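Local coordinates for folylpolyglutamate synthase protein FOLC (Mycobacterium tuberculosis, PDB 2VOS), which probably adds L-glutamate to dihydropteroate and to tetrahydrofolates in ATP-driven steps, giving dihydrofolate and folylpolyglutamates, at residues P65-K75 and I187-S198; P99-R107 and A475-P486. All blocks are in the same frame, centred on the assembly; numbering follows the deposited sequence.

Interaction 1: P65-K75 and I187-S198. With ADP (adenosine-5'-diphosphate), chain B.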
loop_
_atom_site.group_PDB
_atom_site.type_symbol
_atom_site.label_atom_id
_atom_site.label_comp_id
_atom_site.label_asym_id
_atom_site.label_seq_id
_atom_site.Cartn_x
_atom_site.Cartn_y
_atom_site.Cartn_z
ATOM N N PRO A 65 19.829 7.989 4.058
ATOM C CA PRO A 65 18.660 8.882 4.066
ATOM C C PRO A 65 17.441 8.109 3.591
ATOM O O PRO A 65 17.627 7.095 2.872
ATOM C CB PRO A 65 19.027 9.932 3.003
ATOM C CG PRO A 65 19.814 9.136 2.012
ATOM C CD PRO A 65 20.697 8.191 2.885
ATOM N N SER A 66 16.242 8.528 3.998
ATOM C CA SER A 66 14.998 7.830 3.650
ATOM C C SER A 66 13.990 8.791 3.067
ATOM O O SER A 66 13.994 9.996 3.359
ATOM C CB SER A 66 14.295 7.242 4.914
ATOM O OG SER A 66 15.026 6.159 5.529
ATOM N N ILE A 67 13.065 8.241 2.301
ATOM C CA ILE A 67 11.874 8.952 1.918
ATOM C C ILE A 67 10.730 8.171 2.575
ATOM O O ILE A 67 10.623 6.936 2.402
ATOM C CB ILE A 67 11.713 8.895 0.357
ATOM C CG1 ILE A 67 12.914 9.583 -0.324
ATOM C CG2 ILE A 67 10.359 9.472 -0.111
ATOM C CD1 ILE A 67 13.041 9.172 -1.823
ATOM N N HIS A 68 9.911 8.885 3.334
ATOM C CA HIS A 68 9.062 8.328 4.363
ATOM C C HIS A 68 7.633 8.626 3.964
ATOM O O HIS A 68 7.266 9.765 3.693
ATOM C CB HIS A 68 9.425 8.949 5.725
ATOM C CG HIS A 68 8.932 8.162 6.907
ATOM N ND1 HIS A 68 9.065 8.604 8.207
ATOM C CD2 HIS A 68 8.334 6.947 6.982
ATOM C CE1 HIS A 68 8.564 7.697 9.031
ATOM N NE2 HIS A 68 8.123 6.676 8.312
ATOM N N ILE A 69 6.789 7.598 3.900
ATOM C CA ILE A 69 5.497 7.771 3.275
ATOM C C ILE A 69 4.326 7.390 4.200
ATOM O O ILE A 69 4.280 6.256 4.726
ATOM C CB ILE A 69 5.416 6.895 1.949
ATOM C CG1 ILE A 69 6.526 7.339 0.951
ATOM C CG2 ILE A 69 4.048 6.937 1.343
ATOM C CD1 ILE A 69 6.936 6.190 -0.036
ATOM N N ALA A 70 3.384 8.333 4.380
ATOM C CA ALA A 70 2.169 8.096 5.212
ATOM C C ALA A 70 0.975 8.497 4.403
ATOM O O ALA A 70 1.113 9.069 3.292
ATOM C CB ALA A 70 2.259 8.886 6.519
ATOM N N GLY A 71 -0.221 8.128 4.872
ATOM C CA GLY A 71 -1.439 8.538 4.193
ATOM C C GLY A 71 -2.423 7.405 4.295
ATOM O O GLY A 71 -2.116 6.396 4.936
ATOM N N THR A 72 -3.580 7.527 3.651
ATOM C CA THR A 72 -4.572 6.479 3.742
ATOM C C THR A 72 -4.591 5.584 2.540
ATOM O O THR A 72 -4.739 4.377 2.687
ATOM C CB THR A 72 -6.002 7.048 3.930
ATOM O OG1 THR A 72 -5.979 7.861 5.119
ATOM C CG2 THR A 72 -6.955 5.891 4.179
ATOM N N ASN A 73 -4.560 6.152 1.346
ATOM C CA ASN A 73 -4.559 5.321 0.156
ATOM C C ASN A 73 -3.333 5.680 -0.732
ATOM O O ASN A 73 -2.948 6.833 -0.801
ATOM C CB ASN A 73 -5.812 5.554 -0.673
ATOM C CG ASN A 73 -7.058 4.874 -0.092
ATOM O OD1 ASN A 73 -7.808 5.529 0.594
ATOM N ND2 ASN A 73 -7.290 3.571 -0.416
ATOM N N GLY A 74 -2.773 4.675 -1.410
ATOM C CA GLY A 74 -1.662 4.864 -2.334
ATOM C C GLY A 74 -0.289 4.793 -1.659
ATOM O O GLY A 74 0.726 5.006 -2.342
ATOM N N LYS A 75 -0.200 4.513 -0.358
ATOM C CA LYS A 75 1.154 4.503 0.243
ATOM C C LYS A 75 2.061 3.490 -0.456
ATOM O O LYS A 75 3.204 3.803 -0.817
ATOM C CB LYS A 75 1.233 4.197 1.756
ATOM C CG LYS A 75 0.496 5.224 2.725
ATOM C CD LYS A 75 0.675 4.800 4.175
ATOM C CE LYS A 75 -0.117 3.498 4.500
ATOM N NZ LYS A 75 -1.574 3.572 4.060
ATOM N N ILE A 187 13.446 7.739 11.923
ATOM C CA ILE A 187 14.382 7.997 10.840
ATOM C C ILE A 187 14.649 9.470 10.458
ATOM O O ILE A 187 15.670 9.737 9.727
ATOM C CB ILE A 187 14.002 7.246 9.580
ATOM C CG1 ILE A 187 12.531 7.488 9.199
ATOM C CG2 ILE A 187 14.255 5.786 9.824
ATOM C CD1 ILE A 187 12.121 6.750 7.852
ATOM N N ASN A 188 13.782 10.404 10.922
ATOM C CA ASN A 188 14.007 11.821 10.687
ATOM C C ASN A 188 14.161 12.037 9.171
ATOM O O ASN A 188 15.094 12.674 8.739
ATOM C CB ASN A 188 15.275 12.247 11.448
ATOM C CG ASN A 188 15.468 13.755 11.516
ATOM O OD1 ASN A 188 14.513 14.535 11.450
ATOM N ND2 ASN A 188 16.716 14.176 11.676
ATOM N N ALA A 189 13.235 11.524 8.363
ATOM C CA ALA A 189 13.429 11.502 6.932
ATOM C C ALA A 189 13.553 12.907 6.332
ATOM O O ALA A 189 12.776 13.816 6.692
ATOM C CB ALA A 189 12.324 10.744 6.276
ATOM N N PRO A 190 14.504 13.078 5.387
ATOM C CA PRO A 190 14.609 14.415 4.736
ATOM C C PRO A 190 13.416 14.694 3.769
ATOM O O PRO A 190 13.183 15.851 3.371
ATOM C CB PRO A 190 15.929 14.335 3.969
ATOM C CG PRO A 190 16.190 12.814 3.780
ATOM C CD PRO A 190 15.575 12.137 4.965
ATOM N N VAL A 191 12.697 13.650 3.375
ATOM C CA VAL A 191 11.507 13.834 2.539
ATOM C C VAL A 191 10.380 13.005 3.176
ATOM O O VAL A 191 10.534 11.794 3.400
ATOM C CB VAL A 191 11.684 13.341 1.095
ATOM C CG1 VAL A 191 10.385 13.510 0.359
ATOM C CG2 VAL A 191 12.785 14.167 0.372
ATOM N N ALA A 192 9.278 13.663 3.497
ATOM C CA ALA A 192 8.098 13.016 4.073
ATOM C C ALA A 192 6.945 13.186 3.084
ATOM O O ALA A 192 6.662 14.280 2.612
ATOM C CB ALA A 192 7.741 13.673 5.426
ATOM N N VAL A 193 6.265 12.109 2.767
ATOM C CA VAL A 193 5.292 12.156 1.745
ATOM C C VAL A 193 3.982 11.835 2.381
ATOM O O VAL A 193 3.889 10.833 3.151
ATOM C CB VAL A 193 5.621 11.071 0.716
ATOM C CG1 VAL A 193 4.601 11.030 -0.432
ATOM C CG2 VAL A 193 7.070 11.259 0.175
ATOM N N ILE A 194 2.952 12.624 2.065
ATOM C CA ILE A 194 1.603 12.352 2.628
ATOM C C ILE A 194 0.619 12.134 1.477
ATOM O O ILE A 194 0.226 13.067 0.802
ATOM C CB ILE A 194 1.058 13.520 3.513
ATOM C CG1 ILE A 194 2.136 14.027 4.486
ATOM C CG2 ILE A 194 -0.276 13.047 4.292
ATOM C CD1 ILE A 194 2.575 13.028 5.588
ATOM N N THR A 195 0.225 10.894 1.257
ATOM C CA THR A 195 -0.750 10.564 0.271
ATOM C C THR A 195 -2.174 10.891 0.761
ATOM O O THR A 195 -2.387 11.239 1.945
ATOM C CB THR A 195 -0.622 9.059 -0.104
ATOM O OG1 THR A 195 -1.249 8.240 0.896
ATOM C CG2 THR A 195 0.834 8.598 -0.260
ATOM N N PRO A 196 -3.162 10.750 -0.122
ATOM C CA PRO A 196 -4.520 11.171 0.279
ATOM C C PRO A 196 -4.999 10.507 1.536
ATOM O O PRO A 196 -4.887 9.306 1.688
ATOM C CB PRO A 196 -5.395 10.756 -0.910
ATOM C CG PRO A 196 -4.350 10.958 -2.146
ATOM C CD PRO A 196 -3.122 10.262 -1.515
ATOM N N ILE A 197 -5.615 11.305 2.398
ATOM C CA ILE A 197 -6.138 10.821 3.674
ATOM C C ILE A 197 -7.683 10.720 3.655
ATOM O O ILE A 197 -8.365 11.625 3.162
ATOM C CB ILE A 197 -5.636 11.758 4.794
ATOM C CG1 ILE A 197 -4.106 11.619 4.924
ATOM C CG2 ILE A 197 -6.355 11.468 6.102
ATOM C CD1 ILE A 197 -3.465 12.768 5.722
ATOM N N SER A 198 -8.241 9.638 4.196
ATOM C CA SER A 198 -9.699 9.466 4.319
ATOM C C SER A 198 -9.895 8.421 5.393
ATOM O O SER A 198 -8.989 8.192 6.171
ATOM C CB SER A 198 -10.343 9.038 3.002
ATOM O OG SER A 198 -9.779 7.813 2.596
HETATM P PB ADP B . -1.846 1.800 0.970
HETATM O O1B ADP B . -0.432 1.281 1.000
HETATM O O2B ADP B . -2.823 0.881 1.651
HETATM O O3B ADP B . -2.033 3.243 1.329
HETATM P PA ADP B . -1.967 0.902 -1.853
HETATM O O1A ADP B . -1.640 -0.495 -1.347
HETATM O O2A ADP B . -1.269 1.590 -3.014
HETATM O O3A ADP B . -2.284 1.898 -0.593
HETATM O "O5'" ADP B . -3.485 0.720 -2.404
HETATM C "C5'" ADP B . -4.524 -0.002 -1.727
HETATM C "C4'" ADP B . -5.785 0.169 -2.602
HETATM O "O4'" ADP B . -6.175 1.571 -2.595
HETATM C "C3'" ADP B . -5.560 -0.086 -4.091
HETATM O "O3'" ADP B . -5.985 -1.384 -4.455
HETATM C "C2'" ADP B . -6.443 0.844 -4.873
HETATM O "O2'" ADP B . -7.802 0.288 -4.812
HETATM C "C1'" ADP B . -6.558 2.008 -3.923
HETATM N N9 ADP B . -5.661 3.172 -4.177
HETATM C C8 ADP B . -4.295 3.253 -4.320
HETATM N N7 ADP B . -3.923 4.558 -4.475
HETATM C C5 ADP B . -5.050 5.313 -4.313
HETATM C C6 ADP B . -5.385 6.741 -4.309
HETATM N N6 ADP B . -4.430 7.675 -4.504
HETATM N N1 ADP B . -6.678 7.053 -4.162
HETATM C C2 ADP B . -7.704 6.174 -4.022
HETATM N N3 ADP B . -7.484 4.834 -3.982
HETATM C C4 ADP B . -6.191 4.398 -4.141
HETATM O O HOH W 1 16.465 9.536 6.907
HETATM O O HOH W 2 10.512 10.859 9.261
HETATM O O HOH W 3 -7.806 8.202 0.788
#

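Interaction 2: P99-R107 and A475-P486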
loop_
_atom_site.group_PDB
_atom_site.type_symbol
_atom_site.label_atom_id
_atom_site.label_comp_id
_atom_site.label_asym_id
_atom_site.label_seq_id
_atom_site.Cartn_x
_atom_site.Cartn_y
_atom_site.Cartn_z
ATOM N N PRO A 99 0.797 -3.780 4.145
ATOM C CA PRO A 99 1.125 -5.123 4.633
ATOM C C PRO A 99 1.727 -5.955 3.457
ATOM O O PRO A 99 1.783 -5.456 2.350
ATOM C CB PRO A 99 -0.244 -5.718 5.055
ATOM C CG PRO A 99 -1.290 -4.709 4.670
ATOM C CD PRO A 99 -0.637 -3.562 3.904
ATOM N N HIS A 100 2.126 -7.206 3.662
ATOM C CA HIS A 100 2.457 -8.067 2.501
ATOM C C HIS A 100 1.175 -8.732 1.934
ATOM O O HIS A 100 0.174 -8.952 2.670
ATOM C CB HIS A 100 3.524 -9.126 2.848
ATOM C CG HIS A 100 3.075 -10.173 3.840
ATOM N ND1 HIS A 100 3.344 -10.088 5.190
ATOM C CD2 HIS A 100 2.437 -11.361 3.663
ATOM C CE1 HIS A 100 2.865 -11.165 5.800
ATOM N NE2 HIS A 100 2.306 -11.951 4.893
ATOM N N LEU A 101 1.187 -9.006 0.630
ATOM C CA LEU A 101 0.121 -9.703 -0.041
ATOM C C LEU A 101 0.253 -11.201 0.119
ATOM O O LEU A 101 -0.704 -11.871 0.534
ATOM C CB LEU A 101 0.203 -9.445 -1.545
ATOM C CG LEU A 101 -0.382 -8.200 -2.163
ATOM C CD1 LEU A 101 0.008 -8.193 -3.616
ATOM C CD2 LEU A 101 -1.936 -8.164 -2.054
ATOM N N GLN A 102 1.410 -11.744 -0.277
ATOM C CA GLN A 102 1.588 -13.223 -0.281
ATOM C C GLN A 102 2.621 -13.767 0.687
ATOM O O GLN A 102 2.394 -14.815 1.337
ATOM C CB GLN A 102 1.953 -13.705 -1.672
ATOM C CG GLN A 102 0.993 -13.247 -2.715
ATOM C CD GLN A 102 1.563 -13.487 -4.095
ATOM O OE1 GLN A 102 2.090 -12.551 -4.760
ATOM N NE2 GLN A 102 1.428 -14.739 -4.574
ATOM N N SER A 103 3.767 -13.087 0.796
ATOM C CA SER A 103 4.851 -13.597 1.608
ATOM C C SER A 103 5.485 -12.438 2.357
ATOM O O SER A 103 5.592 -11.353 1.814
ATOM C CB SER A 103 5.887 -14.304 0.710
ATOM O OG SER A 103 7.079 -14.539 1.450
ATOM N N PRO A 104 5.910 -12.654 3.614
ATOM C CA PRO A 104 6.464 -11.520 4.300
ATOM C C PRO A 104 7.781 -10.999 3.681
ATOM O O PRO A 104 8.164 -9.864 3.990
ATOM C CB PRO A 104 6.737 -12.065 5.721
ATOM C CG PRO A 104 6.834 -13.516 5.577
ATOM C CD PRO A 104 5.899 -13.881 4.438
ATOM N N VAL A 105 8.485 -11.788 2.842
ATOM C CA VAL A 105 9.687 -11.235 2.157
ATOM C C VAL A 105 9.337 -9.949 1.410
ATOM O O VAL A 105 10.225 -9.097 1.138
ATOM C CB VAL A 105 10.409 -12.266 1.171
ATOM C CG1 VAL A 105 10.757 -13.518 1.907
ATOM C CG2 VAL A 105 9.571 -12.619 -0.074
ATOM N N GLU A 106 8.055 -9.772 1.066
ATOM C CA GLU A 106 7.692 -8.608 0.269
ATOM C C GLU A 106 7.963 -7.332 1.063
ATOM O O GLU A 106 7.995 -6.240 0.495
ATOM C CB GLU A 106 6.190 -8.592 -0.041
ATOM C CG GLU A 106 5.744 -9.613 -1.106
ATOM C CD GLU A 106 4.226 -9.844 -0.987
ATOM O OE1 GLU A 106 3.475 -8.840 -0.833
ATOM O OE2 GLU A 106 3.799 -11.023 -0.965
ATOM N N ARG A 107 8.011 -7.469 2.374
ATOM C CA ARG A 107 8.134 -6.270 3.263
ATOM C C ARG A 107 9.531 -5.678 3.249
ATOM O O ARG A 107 9.697 -4.569 3.720
ATOM C CB ARG A 107 7.833 -6.632 4.722
ATOM C CG ARG A 107 6.361 -7.123 4.851
ATOM C CD ARG A 107 6.103 -7.773 6.213
ATOM N NE ARG A 107 4.639 -7.966 6.376
ATOM C CZ ARG A 107 3.789 -7.061 6.913
ATOM N NH1 ARG A 107 4.222 -5.868 7.396
ATOM N NH2 ARG A 107 2.481 -7.369 6.990
ATOM N N ALA A 475 -6.973 -10.135 -1.922
ATOM C CA ALA A 475 -6.122 -9.969 -3.080
ATOM C C ALA A 475 -4.887 -10.852 -3.033
ATOM O O ALA A 475 -4.567 -11.528 -4.027
ATOM C CB ALA A 475 -5.755 -8.481 -3.247
ATOM N N GLY A 476 -4.193 -10.888 -1.896
ATOM C CA GLY A 476 -2.995 -11.681 -1.760
ATOM C C GLY A 476 -3.255 -13.164 -1.874
ATOM O O GLY A 476 -2.515 -13.872 -2.609
ATOM N N ALA A 477 -4.324 -13.652 -1.224
ATOM C CA ALA A 477 -4.633 -15.106 -1.314
ATOM C C ALA A 477 -4.955 -15.510 -2.741
ATOM O O ALA A 477 -4.539 -16.542 -3.224
ATOM C CB ALA A 477 -5.808 -15.526 -0.363
ATOM N N ALA A 478 -5.704 -14.668 -3.425
ATOM C CA ALA A 478 -6.043 -14.885 -4.815
ATOM C C ALA A 478 -4.781 -14.857 -5.677
ATOM O O ALA A 478 -4.663 -15.677 -6.601
ATOM C CB ALA A 478 -7.081 -13.811 -5.294
ATOM N N ARG A 479 -3.832 -13.955 -5.392
ATOM C CA ARG A 479 -2.663 -13.872 -6.192
ATOM C C ARG A 479 -1.883 -15.230 -6.125
ATOM O O ARG A 479 -1.317 -15.724 -7.136
ATOM C CB ARG A 479 -1.799 -12.672 -5.752
ATOM C CG ARG A 479 -0.755 -12.276 -6.821
ATOM C CD ARG A 479 -0.132 -10.854 -6.523
ATOM N NE ARG A 479 0.546 -10.336 -7.713
ATOM C CZ ARG A 479 1.779 -10.656 -8.080
ATOM N NH1 ARG A 479 2.514 -11.487 -7.346
ATOM N NH2 ARG A 479 2.281 -10.155 -9.212
ATOM N N THR A 480 -1.829 -15.823 -4.934
ATOM C CA THR A 480 -1.193 -17.113 -4.725
ATOM C C THR A 480 -1.982 -18.249 -5.434
ATOM O O THR A 480 -1.390 -19.124 -6.056
ATOM C CB THR A 480 -1.091 -17.366 -3.218
ATOM O OG1 THR A 480 -0.128 -16.463 -2.639
ATOM C CG2 THR A 480 -0.705 -18.825 -2.917
ATOM N N LEU A 481 -3.305 -18.240 -5.358
ATOM C CA LEU A 481 -4.122 -19.171 -6.130
ATOM C C LEU A 481 -3.817 -19.127 -7.635
ATOM O O LEU A 481 -3.836 -20.166 -8.308
ATOM C CB LEU A 481 -5.618 -18.924 -5.910
ATOM C CG LEU A 481 -6.124 -19.262 -4.494
ATOM C CD1 LEU A 481 -7.634 -18.927 -4.370
ATOM C CD2 LEU A 481 -5.804 -20.768 -4.113
ATOM N N PHE A 482 -3.539 -17.937 -8.164
ATOM C CA PHE A 482 -3.238 -17.795 -9.581
ATOM C C PHE A 482 -1.771 -18.043 -9.892
ATOM O O PHE A 482 -1.337 -17.871 -11.018
ATOM C CB PHE A 482 -3.698 -16.398 -10.062
ATOM C CG PHE A 482 -5.158 -16.368 -10.409
ATOM C CD1 PHE A 482 -5.562 -16.797 -11.653
ATOM C CD2 PHE A 482 -6.127 -15.948 -9.490
ATOM C CE1 PHE A 482 -6.849 -16.804 -11.994
ATOM C CE2 PHE A 482 -7.415 -15.949 -9.816
ATOM C CZ PHE A 482 -7.798 -16.410 -11.079
ATOM N N GLY A 483 -1.001 -18.441 -8.876
ATOM C CA GLY A 483 0.354 -18.935 -9.064
ATOM C C GLY A 483 1.443 -17.868 -9.276
ATOM O O GLY A 483 2.504 -18.217 -9.852
ATOM N N ARG A 484 1.198 -16.601 -8.915
ATOM C CA ARG A 484 2.169 -15.531 -9.174
ATOM C C ARG A 484 3.175 -15.468 -8.029
ATOM O O ARG A 484 2.813 -15.680 -6.857
ATOM C CB ARG A 484 1.477 -14.171 -9.331
ATOM C CG ARG A 484 0.346 -14.173 -10.328
ATOM C CD ARG A 484 0.805 -14.387 -11.744
ATOM N NE ARG A 484 -0.166 -15.119 -12.577
ATOM C CZ ARG A 484 -0.891 -14.565 -13.542
ATOM N NH1 ARG A 484 -0.770 -13.271 -13.787
ATOM N NH2 ARG A 484 -1.725 -15.291 -14.261
ATOM N N ASP A 485 4.435 -15.224 -8.344
ATOM C CA ASP A 485 5.482 -15.152 -7.329
ATOM C C ASP A 485 5.386 -13.807 -6.655
ATOM O O ASP A 485 5.089 -12.837 -7.312
ATOM C CB ASP A 485 6.833 -15.214 -8.021
ATOM C CG ASP A 485 7.124 -16.599 -8.570
ATOM O OD1 ASP A 485 6.530 -17.572 -8.040
ATOM O OD2 ASP A 485 7.931 -16.680 -9.513
ATOM N N PRO A 486 5.676 -13.740 -5.377
ATOM C CA PRO A 486 5.661 -12.455 -4.640
ATOM C C PRO A 486 6.583 -11.418 -5.274
ATOM O O PRO A 486 7.697 -11.783 -5.695
ATOM C CB PRO A 486 6.251 -12.844 -3.273
ATOM C CG PRO A 486 5.786 -14.320 -3.108
ATOM C CD PRO A 486 5.909 -14.905 -4.482
HETATM O O HOH W 4 0.015 -16.414 -0.171
#

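Interaction 1: P65-K75 and I187-S198
The end methyl of I187 sits squarely over one face of the H68 imidazole. This CH-pi contact puts I187 CD1 3.6 Å from the centre of the H68 ring. I187 reaches it with CG1 between its backbone N and carbonyl carbon (chi1 51°). Beside this CH-pi contact, A189 CB presses on H68 CB at 3.5 Å. A water in the ring plane bonds to H68 ND1 and A189 N, and H68 NE2 bonds to T184. S66 O is buried under A189 CB and P190 CD and has no polar partner.

The backbones run parallel, with H68 N, V193 N, A70 N and T195 N as donors in turn. On one sheet face, I67 CG2 meets V193 CG2 at 3.8 Å, and I69 CG1 lies alongside V193 CB. H68, A70, A192 and I194 line the other face.

Beyond the strands comes the P-loop. G71 has no side chain, and T195 OG1 takes that place, 3.3 Å from G71 CA. The hydroxyl then donates to N73 O (T195 OG1 to N73 O 2.8 Å), arriving from above the carbonyl plane. P196 O receives both T72 N and N73 N. S198 N bonds to T72 OG1 at 3.0 Å. K75 bends at chi3 and chi4 to bring NZ to G71 O and to ADP O3B, 2.8 Å from K75 NZ. G74 N and K75 N also grip the diphosphate. N73 ND2 bonds to ADP O4', while N73 OD1 is held by N355.

Strand 66-70 lies between strands 191-194 and 170-174. Helix 296-312 packs on the face carrying I67 and V193. Helix 209-217 touches T72 and I197.

Interaction 2: P99-R107 and A475-P486
The Q102 side chain reaches across to the end of helix 472-481, and both ends of its amide are used, the oxygen as acceptor and the nitrogen as donor. R479 NH1 donates to Q102 OE1 at 2.8 Å, and the oxygen lies close to the guanidinium plane. The amide and guanidinium planes are turned 70° apart. Q102 NE2 spends both hydrogens nearly in the amide plane, one on R484 O (Q102 NE2 to R484 O 2.8 Å) and one on T480 OG1 (Q102 NE2 to T480 OG1 3.0 Å). These three bonds fix the rotation of the amide. R479 NH1 also bonds to D485 O, and R479 NH2 forms a salt bridge with E340.

The closest backbone packing is at G476. L101 O lies 3.2 Å from G476 CA, in a CA-H...O contact. L101 CD2 rests on A475 CB at 4.0 Å. L101 also touches R338, which binds ADP.

The outer side is looser. P486 CG lies 3.8 Å from S103 CB, and P486 CB brushes the E106 side chain. T480 is exposed, and a water bonds to Q102 O beside it. Within the loop, E106 takes the backbone N-H groups of L101, Q102 and S103 on its carboxylate, which steadies the turn that presents Q102.

The helix ends in a Schellman motif at G483. The Q102 amide thus clasps this Schellman-capped helix end and the tail that follows it.

In the fold
From the N terminus, the chain passes through 65-75 first, with its strand and P-loop. Helix 75-88 and strand 93-96 lead on to 99-107. The chain then returns to the first site at 187-198, closing interaction 1 over 111 intervening residues. Only near the C terminus does 475-486 close interaction 2, over 367 residues. The two closures cross; neither nests in the other. Interaction 1 joins neighbouring strands within the eight-stranded sheet. Interaction 2 ties a loop between two strands of that sheet to the last helix. Their centres are about 23 Å apart and their nearest atoms about 7 Å, without touching.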